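1,3-1,4-beta-glucanase (Hordeum vulgare, PDB 1AQ0) hydrolyses mixed-linkage 1,3-1,4-beta-D-glucans as a family 17 glycoside hydrolase of barley. Local coordinates at residues Leu62-Pro66 / Pro104-Val109; Pro138-Phe143 / Thr216-His221. One frame throughout, in Å; residues are numbered along the deposited sequence.

Contact 1 (Leu62-Pro66 / Pro104-Val109)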
ATOM      1  N   LEU A  62     -27.878  19.438  -5.328  1.00 17.42           N
ATOM      2  CA  LEU A  62     -27.209  18.355  -6.036  1.00 17.47           C
ATOM      3  C   LEU A  62     -27.808  17.004  -5.655  1.00 16.23           C
ATOM      4  O   LEU A  62     -27.928  16.117  -6.496  1.00 16.99           O
ATOM      5  CB  LEU A  62     -25.701  18.371  -5.746  1.00 18.60           C
ATOM      6  CG  LEU A  62     -24.869  19.574  -6.220  1.00 19.39           C
ATOM      7  CD1 LEU A  62     -23.436  19.431  -5.734  1.00 19.41           C
ATOM      8  CD2 LEU A  62     -24.902  19.695  -7.731  1.00 17.92           C
ATOM      9  N   ALA A  63     -28.212  16.864  -4.395  1.00 15.51           N
ATOM     10  CA  ALA A  63     -28.796  15.622  -3.893  1.00 15.63           C
ATOM     11  C   ALA A  63     -30.213  15.387  -4.390  1.00 19.00           C
ATOM     12  O   ALA A  63     -30.599  14.256  -4.686  1.00 20.34           O
ATOM     13  CB  ALA A  63     -28.790  15.620  -2.382  1.00 12.74           C
ATOM     14  N   ALA A  64     -30.983  16.461  -4.494  1.00 20.10           N
ATOM     15  CA  ALA A  64     -32.369  16.359  -4.920  1.00 20.44           C
ATOM     16  C   ALA A  64     -32.581  16.232  -6.420  1.00 21.53           C
ATOM     17  O   ALA A  64     -33.562  15.633  -6.857  1.00 24.40           O
ATOM     18  CB  ALA A  64     -33.167  17.548  -4.379  1.00 22.34           C
ATOM     19  N   SER A  65     -31.650  16.739  -7.215  1.00 19.49           N
ATOM     20  CA  SER A  65     -31.844  16.690  -8.650  1.00 18.61           C
ATOM     21  C   SER A  65     -30.662  16.294  -9.521  1.00 18.44           C
ATOM     22  O   SER A  65     -29.645  16.987  -9.561  1.00 17.52           O
ATOM     23  CB  SER A  65     -32.383  18.045  -9.117  1.00 16.44           C
ATOM     24  OG  SER A  65     -32.504  18.098 -10.528  1.00 23.26           O
ATOM     25  N   PRO A  66     -30.790  15.169 -10.247  1.00 19.04           N
ATOM     26  CA  PRO A  66     -29.722  14.700 -11.136  1.00 17.89           C
ATOM     27  C   PRO A  66     -29.432  15.757 -12.201  1.00 16.02           C
ATOM     28  O   PRO A  66     -28.287  15.940 -12.605  1.00 15.10           O
ATOM     29  CB  PRO A  66     -30.331  13.442 -11.752  1.00 18.41           C
ATOM     30  CG  PRO A  66     -31.118  12.881 -10.608  1.00 19.90           C
ATOM     31  CD  PRO A  66     -31.813  14.119 -10.065  1.00 19.86           C
ATOM     32  N   PRO A 104     -26.397  11.076  -1.631  1.00 16.33           N
ATOM     33  CA  PRO A 104     -27.210  11.368  -2.820  1.00 15.58           C
ATOM     34  C   PRO A 104     -26.500  12.358  -3.754  1.00 15.52           C
ATOM     35  O   PRO A 104     -26.445  12.154  -4.972  1.00 15.03           O
ATOM     36  CB  PRO A 104     -28.472  11.979  -2.220  1.00 16.04           C
ATOM     37  CG  PRO A 104     -28.604  11.257  -0.933  1.00 18.58           C
ATOM     38  CD  PRO A 104     -27.193  11.254  -0.404  1.00 14.88           C
ATOM     39  N   ALA A 105     -25.928  13.411  -3.171  1.00 15.49           N
ATOM     40  CA  ALA A 105     -25.215  14.423  -3.948  1.00 13.18           C
ATOM     41  C   ALA A 105     -23.991  13.827  -4.647  1.00 14.65           C
ATOM     42  O   ALA A 105     -23.737  14.119  -5.816  1.00 13.87           O
ATOM     43  CB  ALA A 105     -24.809  15.588  -3.056  1.00 12.87           C
ATOM     44  N   MET A 106     -23.236  12.990  -3.938  1.00 13.43           N
ATOM     45  CA  MET A 106     -22.050  12.367  -4.524  1.00 11.81           C
ATOM     46  C   MET A 106     -22.437  11.441  -5.671  1.00 11.68           C
ATOM     47  O   MET A 106     -21.776  11.432  -6.711  1.00 12.24           O
ATOM     48  CB  MET A 106     -21.250  11.589  -3.472  1.00 12.53           C
ATOM     49  CG  MET A 106     -20.543  12.459  -2.432  1.00 14.32           C
ATOM     50  SD  MET A 106     -19.446  11.485  -1.356  1.00 23.13           S
ATOM     51  CE  MET A 106     -20.482  11.154  -0.017  1.00 16.26           C
ATOM     52  N   LYS A 107     -23.511  10.676  -5.486  1.00 14.48           N
ATOM     53  CA  LYS A 107     -23.994   9.752  -6.514  1.00 15.95           C
ATOM     54  C   LYS A 107     -24.372  10.516  -7.769  1.00 16.43           C
ATOM     55  O   LYS A 107     -23.999  10.129  -8.877  1.00 17.18           O
ATOM     56  CB  LYS A 107     -25.238   9.004  -6.039  1.00 21.42           C
ATOM     57  CG  LYS A 107     -25.012   7.792  -5.158  1.00 31.27           C
ATOM     58  CD  LYS A 107     -26.373   7.250  -4.716  1.00 40.51           C
ATOM     59  CE  LYS A 107     -26.505   5.742  -4.902  1.00 46.16           C
ATOM     60  NZ  LYS A 107     -25.902   4.961  -3.782  1.00 50.29           N
ATOM     61  N   ASN A 108     -25.123  11.601  -7.589  1.00 15.26           N
ATOM     62  CA  ASN A 108     -25.565  12.419  -8.715  1.00 14.74           C
ATOM     63  C   ASN A 108     -24.408  13.075  -9.457  1.00 13.84           C
ATOM     64  O   ASN A 108     -24.405  13.113 -10.687  1.00 13.63           O
ATOM     65  CB  ASN A 108     -26.595  13.467  -8.263  1.00 17.04           C
ATOM     66  CG  ASN A 108     -27.943  12.853  -7.926  1.00 18.62           C
ATOM     67  OD1 ASN A 108     -28.231  11.722  -8.312  1.00 21.90           O
ATOM     68  ND2 ASN A 108     -28.777  13.594  -7.209  1.00 16.47           N
ATOM     69  N   VAL A 109     -23.417  13.578  -8.722  1.00 12.09           N
ATOM     70  CA  VAL A 109     -22.257  14.208  -9.356  1.00  9.54           C
ATOM     71  C   VAL A 109     -21.474  13.123 -10.093  1.00  9.59           C
ATOM     72  O   VAL A 109     -21.043  13.309 -11.231  1.00  9.83           O
ATOM     73  CB  VAL A 109     -21.346  14.908  -8.315  1.00  8.74           C
ATOM     74  CG1 VAL A 109     -20.096  15.452  -8.986  1.00  7.99           C
ATOM     75  CG2 VAL A 109     -22.103  16.039  -7.635  1.00  9.30           C
TER

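Contact 2 (Pro138-Phe143 / Thr216-His221)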
ATOM      1  N   PRO A 138      -4.192   3.812  17.556  1.00 12.88           N
ATOM      2  CA  PRO A 138      -4.744   3.662  16.200  1.00  9.55           C
ATOM      3  C   PRO A 138      -5.551   2.394  15.953  1.00 10.04           C
ATOM      4  O   PRO A 138      -6.497   2.411  15.172  1.00 10.10           O
ATOM      5  CB  PRO A 138      -3.501   3.728  15.315  1.00  8.62           C
ATOM      6  CG  PRO A 138      -2.610   4.629  16.072  1.00  8.94           C
ATOM      7  CD  PRO A 138      -2.756   4.134  17.493  1.00  8.49           C
ATOM      8  N   SER A 139      -5.195   1.299  16.622  1.00  9.14           N
ATOM      9  CA  SER A 139      -5.920   0.042  16.445  1.00 10.93           C
ATOM     10  C   SER A 139      -7.341   0.128  17.008  1.00 13.89           C
ATOM     11  O   SER A 139      -8.197  -0.688  16.672  1.00 15.31           O
ATOM     12  CB  SER A 139      -5.171  -1.118  17.098  1.00  9.46           C
ATOM     13  OG  SER A 139      -4.997  -0.895  18.483  1.00  9.65           O
ATOM     14  N   ALA A 140      -7.581   1.110  17.869  1.00 13.00           N
ATOM     15  CA  ALA A 140      -8.893   1.296  18.470  1.00 15.34           C
ATOM     16  C   ALA A 140      -9.685   2.420  17.790  1.00 15.84           C
ATOM     17  O   ALA A 140     -10.771   2.785  18.244  1.00 17.26           O
ATOM     18  CB  ALA A 140      -8.746   1.580  19.961  1.00 14.50           C
ATOM     19  N   GLY A 141      -9.139   2.957  16.702  1.00 13.29           N
ATOM     20  CA  GLY A 141      -9.792   4.041  15.990  1.00 12.82           C
ATOM     21  C   GLY A 141     -11.224   3.761  15.582  1.00 15.88           C
ATOM     22  O   GLY A 141     -11.542   2.677  15.090  1.00 16.71           O
ATOM     23  N   SER A 142     -12.098   4.738  15.786  1.00 15.95           N
ATOM     24  CA  SER A 142     -13.499   4.585  15.416  1.00 16.10           C
ATOM     25  C   SER A 142     -14.185   5.938  15.348  1.00 14.45           C
ATOM     26  O   SER A 142     -13.715   6.909  15.942  1.00 14.99           O
ATOM     27  CB  SER A 142     -14.221   3.681  16.419  1.00 17.31           C
ATOM     28  OG  SER A 142     -14.008   4.142  17.738  1.00 25.13           O
ATOM     29  N   PHE A 143     -15.253   6.011  14.561  1.00 14.04           N
ATOM     30  CA  PHE A 143     -16.021   7.242  14.423  1.00 15.67           C
ATOM     31  C   PHE A 143     -16.939   7.394  15.629  1.00 17.87           C
ATOM     32  O   PHE A 143     -17.164   6.441  16.379  1.00 17.75           O
ATOM     33  CB  PHE A 143     -16.878   7.210  13.152  1.00 12.16           C
ATOM     34  CG  PHE A 143     -16.089   7.110  11.886  1.00 12.79           C
ATOM     35  CD1 PHE A 143     -15.065   8.017  11.613  1.00 13.15           C
ATOM     36  CD2 PHE A 143     -16.357   6.104  10.968  1.00 11.80           C
ATOM     37  CE1 PHE A 143     -14.317   7.918  10.442  1.00 12.94           C
ATOM     38  CE2 PHE A 143     -15.617   5.996   9.794  1.00 13.28           C
ATOM     39  CZ  PHE A 143     -14.593   6.905   9.529  1.00 14.33           C
ATOM     40  N   THR A 216      -8.375   2.553  10.453  1.00  8.62           N
ATOM     41  CA  THR A 216      -9.027   1.532  11.267  1.00 11.99           C
ATOM     42  C   THR A 216     -10.544   1.765  11.277  1.00 13.74           C
ATOM     43  O   THR A 216     -11.332   0.844  11.047  1.00 13.26           O
ATOM     44  CB  THR A 216      -8.483   1.533  12.707  1.00  8.85           C
ATOM     45  OG1 THR A 216      -7.077   1.279  12.678  1.00 12.29           O
ATOM     46  CG2 THR A 216      -9.145   0.448  13.536  1.00 10.86           C
ATOM     47  N   ALA A 217     -10.944   3.017  11.470  1.00 13.40           N
ATOM     48  CA  ALA A 217     -12.357   3.374  11.503  1.00 14.84           C
ATOM     49  C   ALA A 217     -13.054   3.023  10.193  1.00 16.39           C
ATOM     50  O   ALA A 217     -14.173   2.503  10.201  1.00 17.42           O
ATOM     51  CB  ALA A 217     -12.514   4.843  11.809  1.00 11.30           C
ATOM     52  N   MET A 218     -12.395   3.314   9.075  1.00 15.27           N
ATOM     53  CA  MET A 218     -12.939   3.008   7.756  1.00 17.74           C
ATOM     54  C   MET A 218     -13.082   1.503   7.541  1.00 17.07           C
ATOM     55  O   MET A 218     -14.069   1.048   6.958  1.00 18.72           O
ATOM     56  CB  MET A 218     -12.056   3.585   6.648  1.00 17.75           C
ATOM     57  CG  MET A 218     -12.192   5.080   6.429  1.00 22.75           C
ATOM     58  SD  MET A 218     -11.252   5.632   4.986  1.00 27.50           S
ATOM     59  CE  MET A 218      -9.668   5.757   5.681  1.00 18.19           C
ATOM     60  N   GLY A 219     -12.089   0.740   7.992  1.00 14.35           N
ATOM     61  CA  GLY A 219     -12.114  -0.706   7.845  1.00 16.79           C
ATOM     62  C   GLY A 219     -13.306  -1.326   8.546  1.00 17.56           C
ATOM     63  O   GLY A 219     -13.888  -2.293   8.054  1.00 20.57           O
ATOM     64  N   LYS A 220     -13.683  -0.741   9.681  1.00 20.54           N
ATOM     65  CA  LYS A 220     -14.818  -1.203  10.479  1.00 24.35           C
ATOM     66  C   LYS A 220     -16.168  -0.911   9.813  1.00 27.44           C
ATOM     67  O   LYS A 220     -17.221  -1.312  10.325  1.00 27.23           O
ATOM     68  CB  LYS A 220     -14.809  -0.542  11.862  1.00 24.20           C
ATOM     69  CG  LYS A 220     -13.661  -0.943  12.769  1.00 28.48           C
ATOM     70  CD  LYS A 220     -13.785  -0.234  14.110  1.00 29.75           C
ATOM     71  CE  LYS A 220     -12.606  -0.546  15.013  1.00 35.32           C
ATOM     72  NZ  LYS A 220     -12.667   0.226  16.287  1.00 36.11           N
ATOM     73  N   HIS A 221     -16.145  -0.170   8.705  1.00 27.02           N
ATOM     74  CA  HIS A 221     -17.371   0.170   7.990  1.00 25.58           C
ATOM     75  C   HIS A 221     -17.387  -0.311   6.551  1.00 24.55           C
ATOM     76  O   HIS A 221     -18.160   0.193   5.736  1.00 26.55           O
ATOM     77  CB  HIS A 221     -17.625   1.675   8.039  1.00 24.98           C
ATOM     78  CG  HIS A 221     -18.115   2.157   9.364  1.00 26.42           C
ATOM     79  ND1 HIS A 221     -19.457   2.289   9.660  1.00 26.77           N
ATOM     80  CD2 HIS A 221     -17.450   2.535  10.481  1.00 29.05           C
ATOM     81  CE1 HIS A 221     -19.594   2.727  10.894  1.00 28.62           C
ATOM     82  NE2 HIS A 221     -18.389   2.887  11.419  1.00 29.71           N
TER
HETATM   83  O   HOH W   1     -10.581  -2.114  17.427  1.00 41.90           O
HETATM   84  O   HOH W   2     -16.007   3.364  13.273  1.00 40.85           O

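Contact 1 (Leu62-Pro66 / Pro104-Val109)
The polar part of this contact is a straight hydrogen bond from the side-chain amide of Asn108 to the backbone carbonyl of Leu62: Asn108 ND2 lies 2.8 Å from Leu62 O, with an N-H...O angle of 175°. The acceptor sits in the amide plane of Asn108, and the donor in turn lies in the carbonyl plane of Leu62. The first torsion of Asn108, -72°, sets CG beside its own backbone N and sends the amide across to the last turn of helix 59-64. The carbonyl four residues before Pro66 cannot receive the usual helical bond, because a proline offers no N-H, and Asn108 supplies a donor instead. Asn108 ND2 is also 3.2 Å from Ala63 O, while the Pro66 ring crosses the oxygen side of the amide, CG 3.9 Å from Asn108 OD1. Without the amide, as with an alanine here, Leu62 O would probably lose this donor and the Pro66 ring its neighbour.

The apolar contacts lie alongside. Ala63 CB touches Pro104 CB at 3.7 Å, and Ala105 CB fits against Leu62 CB at 4.0 Å; small side chains let the backbones approach until Ala63 CA and Ala105 CA are 3.8 Å apart. Deeper in, Leu62 CD1 meets Val109 CG2 at 4.1 Å. Ser65 then breaks the helix and N-caps the next one, its OG bonded to Ala68 N. Ala105 and Val109 also rest on strand 84-92, so this is helix-to-helix packing in the outer layer of a TIM barrel.

Contact 2 (Pro138-Phe143 / Thr216-His221)
Lys220 reaches across to the 138-143 segment and bonds the carbonyl of Gly141. Its CB points toward that segment, and beyond CG the chain is fully extended. CD passes Gly141 O at 3.8 Å and CE at 3.4 Å before NZ donates to Gly141 O over 3.0 Å. The ammonium approaches from above the carbonyl plane, 48° out of it, rather than along a lone pair. A water that donates to Ser139 O accepts a further, weak bond from the ammonium, and Ser142 CB lies beside the same group.

Thr216 meets the turn before Gly141. Its OG1 is 2.8 Å from Pro138 O, but Asp212 O also lies within reach of the single hydroxyl proton; Gly141 N donates to Pro138 O in any case. Thr216 CG2, its methyl, lies anti to the backbone N and falls near both Ser139 O and Gly141 O.

The apolar end is built on Phe143. Ala217 CB stands over the centre of its ring, a CH-pi contact of 3.7 Å to the centroid and 12° off the normal. His221 CD2 comes to the edge of the Phe143 ring, 3.8 Å from Phe143 CD2, with the two planes inclined at 45°. A second water takes a bond from Phe143 N and a weak one from His221 NE2.

Strand 142-143 pairs antiparallel with strand 132-134, whose Leu132 touches both Phe143 and Ala217. Phe143 also touches Phe214 of helix 206-219 and Met151 of helix 145-161, tying the hairpin to both helices.

Contacts 1 and 2 follow one another along the chain, the first closing before the second opens, and do not touch: their centres are about 27 Å apart and their nearest atoms about 12 Å. Helix 145-161 bridges the interval. Met106 of contact 1 touches Val154 and Phe157 on it, and Lys107 touches Phe157, whereas Phe143 and His221 of contact 2 rest on Met151 and Ala148. Contact 1 joins two helices, contact 2 a helix and a small hairpin that follows barrel strand 122-128. In TIM-barrel enzymes the active site lies at the C-terminal ends of the strands. The contact centres lie about 22 and 19 Å from that of the chain, values that give no distance to the site.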